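Local structure of 1-deoxy-D-xylulose 5-phosphate reductoisomerase (1R0L) at residues T37-V42 against V58-S63; V7-A12 against W96-I101. The protein catalyses the NADPH-dependent rearrangement and reduction of 1-deoxy-D-xylulose 5-phosphate to 2-C-methyl-D-erythritol 4-phosphate, a divalent-metal-requiring step of isoprenoid biosynthesis. All blocks are in the same frame, centred on the assembly; numbering follows the deposited sequence.

Contact 1 (T37-V42 against V58-S63). With NDP (NADPH dihydro-nicotinamide-adenine-dinucleotide phosphate), chain F.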
# COMPACT_ATOMS: atom_id res chain seq x y z
N THR B 37 2.01 -16.97 29.15
CA THR B 37 2.77 -16.50 30.28
C THR B 37 2.26 -15.17 30.77
O THR B 37 1.56 -14.43 30.05
CB THR B 37 4.28 -16.32 30.00
OG1 THR B 37 4.49 -15.17 29.20
CG2 THR B 37 4.85 -17.50 29.29
N ALA B 38 2.62 -14.88 32.02
CA ALA B 38 2.29 -13.64 32.69
C ALA B 38 3.39 -13.44 33.75
O ALA B 38 4.21 -14.33 33.96
CB ALA B 38 0.93 -13.76 33.35
N ASN B 39 3.40 -12.27 34.39
CA ASN B 39 4.41 -11.96 35.42
C ASN B 39 3.86 -12.07 36.82
O ASN B 39 4.35 -12.83 37.64
CB ASN B 39 4.93 -10.55 35.23
CG ASN B 39 5.85 -10.11 36.36
OD1 ASN B 39 6.74 -10.83 36.78
ND2 ASN B 39 5.64 -8.89 36.84
N ARG B 40 2.84 -11.26 37.09
CA ARG B 40 2.23 -11.23 38.42
C ARG B 40 0.72 -11.36 38.37
O ARG B 40 0.09 -11.63 39.39
CB ARG B 40 2.58 -9.93 39.13
CG ARG B 40 4.06 -9.72 39.40
CD ARG B 40 4.29 -8.35 39.99
NE ARG B 40 3.41 -8.10 41.13
CZ ARG B 40 3.32 -8.91 42.18
NH1 ARG B 40 4.06 -10.01 42.23
NH2 ARG B 40 2.52 -8.62 43.20
N ASN B 41 0.13 -11.18 37.20
CA ASN B 41 -1.32 -11.28 37.08
C ASN B 41 -1.79 -12.72 36.97
O ASN B 41 -2.24 -13.15 35.91
CB ASN B 41 -1.83 -10.51 35.86
CG ASN B 41 -3.33 -10.32 35.90
OD1 ASN B 41 -4.06 -11.23 36.29
ND2 ASN B 41 -3.80 -9.15 35.48
N VAL B 42 -1.69 -13.46 38.06
CA VAL B 42 -2.11 -14.86 38.11
C VAL B 42 -3.58 -15.10 37.73
O VAL B 42 -3.94 -16.17 37.23
CB VAL B 42 -1.90 -15.45 39.52
CG1 VAL B 42 -2.22 -16.93 39.52
CG2 VAL B 42 -0.47 -15.21 39.99
N VAL B 58 2.70 -20.14 32.70
CA VAL B 58 3.89 -19.80 33.47
C VAL B 58 3.78 -18.41 34.04
O VAL B 58 3.45 -17.46 33.33
CB VAL B 58 5.15 -19.90 32.59
CG1 VAL B 58 6.40 -19.63 33.41
CG2 VAL B 58 5.23 -21.26 31.97
N ILE B 59 4.02 -18.32 35.34
CA ILE B 59 3.97 -17.04 36.01
C ILE B 59 5.46 -16.72 36.27
O ILE B 59 6.19 -17.53 36.85
CB ILE B 59 3.12 -17.17 37.31
CG1 ILE B 59 2.83 -15.79 37.91
CG2 ILE B 59 3.80 -18.10 38.30
CD1 ILE B 59 1.99 -14.89 37.03
N ALA B 60 5.91 -15.57 35.76
CA ALA B 60 7.31 -15.12 35.88
C ALA B 60 7.79 -15.05 37.31
O ALA B 60 8.82 -15.64 37.66
CB ALA B 60 7.47 -13.75 35.23
N ASP B 61 7.06 -14.32 38.14
CA ASP B 61 7.40 -14.15 39.54
C ASP B 61 7.37 -15.52 40.23
O ASP B 61 6.32 -16.16 40.32
CB ASP B 61 6.41 -13.16 40.17
CG ASP B 61 6.73 -12.88 41.62
OD1 ASP B 61 6.60 -11.73 42.08
OD2 ASP B 61 7.11 -13.82 42.31
N PRO B 62 8.53 -15.99 40.74
CA PRO B 62 8.58 -17.29 41.41
C PRO B 62 7.76 -17.32 42.68
O PRO B 62 7.30 -18.38 43.11
CB PRO B 62 10.07 -17.48 41.71
CG PRO B 62 10.76 -16.56 40.75
CD PRO B 62 9.86 -15.36 40.71
N SER B 63 7.56 -16.15 43.29
CA SER B 63 6.81 -16.08 44.53
C SER B 63 5.33 -16.36 44.35
O SER B 63 4.65 -16.77 45.29
CB SER B 63 7.02 -14.72 45.23
OG SER B 63 6.58 -13.63 44.45
PA NDP F . 1.66 -4.63 30.27
O1A NDP F . 0.51 -4.00 29.79
O2A NDP F . 1.96 -4.81 31.79
O5B NDP F . 1.77 -6.13 29.79
C5B NDP F . 2.97 -6.52 30.29
C4B NDP F . 2.84 -7.91 29.97
O4B NDP F . 4.15 -8.31 30.34
C3B NDP F . 1.89 -8.85 30.88
O3B NDP F . 1.60 -10.15 30.19
C2B NDP F . 2.79 -9.04 32.06
O2B NDP F . 2.41 -9.88 33.14
C1B NDP F . 4.11 -9.31 31.34
N9A NDP F . 5.23 -9.02 32.20
C8A NDP F . 5.36 -7.83 32.91
N7A NDP F . 6.45 -7.80 33.59
C5A NDP F . 7.09 -8.97 33.35
C6A NDP F . 8.32 -9.52 33.79
N6A NDP F . 9.14 -8.85 34.61
N1A NDP F . 8.66 -10.74 33.34
C2A NDP F . 7.85 -11.44 32.50
N3A NDP F . 6.68 -11.01 32.03
C4A NDP F . 6.35 -9.75 32.50
O3 NDP F . 2.92 -3.91 29.65
P2B NDP F . 1.11 -9.63 33.93
O1X NDP F . 0.08 -8.80 33.28
O2X NDP F . 1.26 -9.82 35.40
O3X NDP F . 1.68 -8.25 34.25

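Contact 2 (V7-A12 against W96-I101). With NDP (NADPH dihydro-nicotinamide-adenine-dinucleotide phosphate), chain F.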
# COMPACT_ATOMS: atom_id res chain seq x y z
N VAL B 7 0.09 -22.57 19.11
CA VAL B 7 0.34 -21.18 19.47
C VAL B 7 0.82 -20.94 20.91
O VAL B 7 0.35 -21.59 21.85
CB VAL B 7 -0.94 -20.36 19.25
CG1 VAL B 7 -0.79 -18.98 19.85
CG2 VAL B 7 -1.23 -20.26 17.77
N THR B 8 1.76 -20.02 21.08
CA THR B 8 2.26 -19.67 22.41
C THR B 8 2.31 -18.16 22.52
O THR B 8 2.67 -17.47 21.57
CB THR B 8 3.66 -20.20 22.69
OG1 THR B 8 3.62 -21.62 22.87
CG2 THR B 8 4.21 -19.58 23.94
N VAL B 9 1.97 -17.65 23.70
CA VAL B 9 1.97 -16.21 23.90
C VAL B 9 2.78 -15.83 25.13
O VAL B 9 2.42 -16.19 26.25
CB VAL B 9 0.53 -15.71 24.06
CG1 VAL B 9 0.52 -14.20 24.23
CG2 VAL B 9 -0.28 -16.12 22.84
N LEU B 10 3.88 -15.12 24.93
CA LEU B 10 4.70 -14.68 26.05
C LEU B 10 4.17 -13.30 26.41
O LEU B 10 4.26 -12.37 25.61
CB LEU B 10 6.17 -14.59 25.63
CG LEU B 10 6.74 -15.78 24.86
CD1 LEU B 10 8.16 -15.44 24.48
CD2 LEU B 10 6.66 -17.08 25.67
N GLY B 11 3.61 -13.16 27.61
CA GLY B 11 3.05 -11.89 28.04
C GLY B 11 1.59 -11.84 27.59
O GLY B 11 1.13 -10.86 26.99
N ALA B 12 0.87 -12.90 27.91
CA ALA B 12 -0.53 -13.02 27.50
C ALA B 12 -1.53 -12.16 28.24
O ALA B 12 -2.70 -12.15 27.87
CB ALA B 12 -0.97 -14.49 27.58
N TRP B 96 3.75 -20.79 16.15
CA TRP B 96 3.58 -19.34 16.14
C TRP B 96 3.74 -18.83 17.58
O TRP B 96 3.03 -19.28 18.48
CB TRP B 96 2.20 -18.98 15.64
CG TRP B 96 2.00 -17.52 15.41
CD1 TRP B 96 2.36 -16.81 14.31
CD2 TRP B 96 1.32 -16.60 16.27
NE1 TRP B 96 1.94 -15.50 14.43
CE2 TRP B 96 1.29 -15.35 15.63
CE3 TRP B 96 0.71 -16.72 17.53
CZ2 TRP B 96 0.70 -14.23 16.19
CZ3 TRP B 96 0.12 -15.60 18.09
CH2 TRP B 96 0.12 -14.37 17.42
N THR B 97 4.67 -17.91 17.79
CA THR B 97 4.94 -17.36 19.12
C THR B 97 4.80 -15.84 19.16
O THR B 97 5.43 -15.14 18.37
CB THR B 97 6.39 -17.70 19.61
OG1 THR B 97 6.57 -19.12 19.70
CG2 THR B 97 6.64 -17.10 20.97
N MET B 98 3.98 -15.35 20.07
CA MET B 98 3.77 -13.91 20.25
C MET B 98 4.72 -13.47 21.37
O MET B 98 4.54 -13.84 22.54
CB MET B 98 2.32 -13.63 20.66
CG MET B 98 2.07 -12.21 21.18
SD MET B 98 2.51 -10.94 19.99
CE MET B 98 1.05 -10.77 19.07
N ALA B 99 5.74 -12.70 21.01
CA ALA B 99 6.68 -12.22 22.01
C ALA B 99 6.18 -10.87 22.49
O ALA B 99 6.48 -9.84 21.87
CB ALA B 99 8.07 -12.11 21.42
N ALA B 100 5.42 -10.88 23.59
CA ALA B 100 4.85 -9.66 24.17
C ALA B 100 5.42 -9.28 25.54
O ALA B 100 4.88 -8.40 26.20
CB ALA B 100 3.32 -9.78 24.26
N ILE B 101 6.48 -9.95 25.97
CA ILE B 101 7.13 -9.62 27.25
C ILE B 101 8.12 -8.51 26.89
O ILE B 101 9.07 -8.72 26.14
CB ILE B 101 7.89 -10.84 27.85
CG1 ILE B 101 6.92 -11.98 28.18
CG2 ILE B 101 8.65 -10.42 29.08
CD1 ILE B 101 7.59 -13.20 28.82
PA NDP F . 1.66 -4.63 30.27
O1A NDP F . 0.51 -4.00 29.79
O2A NDP F . 1.96 -4.81 31.79
O5B NDP F . 1.77 -6.13 29.79
C5B NDP F . 2.97 -6.52 30.29
C4B NDP F . 2.84 -7.91 29.97
O4B NDP F . 4.15 -8.31 30.34
C3B NDP F . 1.89 -8.85 30.88
O3B NDP F . 1.60 -10.15 30.19
C2B NDP F . 2.79 -9.04 32.06
O2B NDP F . 2.41 -9.88 33.14
C1B NDP F . 4.11 -9.31 31.34
N9A NDP F . 5.23 -9.02 32.20
C8A NDP F . 5.36 -7.83 32.91
N7A NDP F . 6.45 -7.80 33.59
C5A NDP F . 7.09 -8.97 33.35
C6A NDP F . 8.32 -9.52 33.79
N6A NDP F . 9.14 -8.85 34.61
N1A NDP F . 8.66 -10.74 33.34
C2A NDP F . 7.85 -11.44 32.50
N3A NDP F . 6.68 -11.01 32.03
C4A NDP F . 6.35 -9.75 32.50
O3 NDP F . 2.92 -3.91 29.65
P2B NDP F . 1.11 -9.63 33.93
O1X NDP F . 0.08 -8.80 33.28
O2X NDP F . 1.26 -9.82 35.40
O3X NDP F . 1.68 -8.25 34.25

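Contact 1 (T37-V42 against V58-S63)
Ala38 and Ile59 lie abreast at the ends of parallel strands 31-38 and 56-59. Val58 O accepts from Ala38 N (3.0 Å), and Ala38 O from Ala60 N (2.8 Å). Beyond the strands, Asn39 O takes Asp61 N, which ties the two loops together. The tight side is mostly apolar: Ile59 CD1 sits against the Asn39 carbonyl, 4.0 Å from Ala38 CB and 3.9 Å from Val42 CG2, and Leu68 also touches Ile59. On the looser, solvent side, Arg40 bends at chi3 and meets Asp61 OD1 with NH1 (3.1 Å) at the guanidinium edge, the carboxylate plane turned 46° away. The cofactor lies against the backbone of 38-41 and the Asn39 and Ala60 side chains. Asn39 holds CG anti to its own N (chi1 173°), laying its amide over the adenine face, CG 3.4 Å from C5A, while Ala60 CB reaches the same face near C2A. A glycine at Asn39 would probably leave that face of the adenine partly uncovered and the base freer to shift. Backbone N atoms of Arg40 and Asn41 both donate to O2X of the 2'-phosphate (2.7 Å from Arg40 N), and Asn39 N to O2B, consistent with a site that reads the phosphate NADH lacks.

Contact 2 (V7-A12 against W96-I101)
The first strand of the Rossmann-type NADPH-binding domain, leading into its glycine-rich turn, pairs here with strand 96-99, Leu10 and Ile101 marking the end nearest the cofactor. The strands run parallel, their axes 4.7 Å apart and 10° askew. Trp96 O accepts from Thr8 N, Thr8 O from Met98 N, and Met98 O from Leu10 N (2.8 Å). Ala100 N closes the ladder on Leu10 O. On one face Val7 sets CG1 against the edge of the indole, 3.6 Å from Trp96 CE3, and Val9 CG1 lies alongside Met98 CG at 4.0 Å. On the other, Leu10 crosses Thr97 obliquely, its CG 4.1 Å from Thr97 CG2, while Leu10 CB meets Ile101 CG1 at 3.7 Å. The chain turns at Gly11 with phi 88°, where a side chain would run into Ala100 O, and Gly11 approaches the ribose at O3B. With CG2 anti to the backbone N, Ile101 sets that methyl over one face of the adenine, 3.6 Å from N3A. Trp96 NE1 donates to Thr273 O of helix 267-275. Helix 15-26 packs on the Val7, Trp96 and Met98 face; helix 107-115 lies against Leu10, Thr97 and Ala99, and strand 31-38 flanks strand 5-10 on its other edge.

How the contacts relate
Both contacts belong to one parallel sheet and stand on either side of the junction between strands 31-38 and 5-10. Thr37 ties the loop ends of that junction: its OG1 lies 2.7 Å from Gly11 N in a probable hydrogen bond, and its O probably accepts from Ala12 N. Contact 2 is buried throughout and mainly apolar, with Thr8 and Thr97 on one face, and central in the sheet; contact 1 lies nearer the sheet's outer strand and opens to solvent, where charge appears. In sequence, both segments of contact 1 fall between the two of contact 2. Their strand ends share NADPH: Asn39 and Ile101 sandwich the adenine from opposite faces, but of the two, contact 1 alone bonds the 2'-phosphate, while contact 2 meets ribose and adenine by packing.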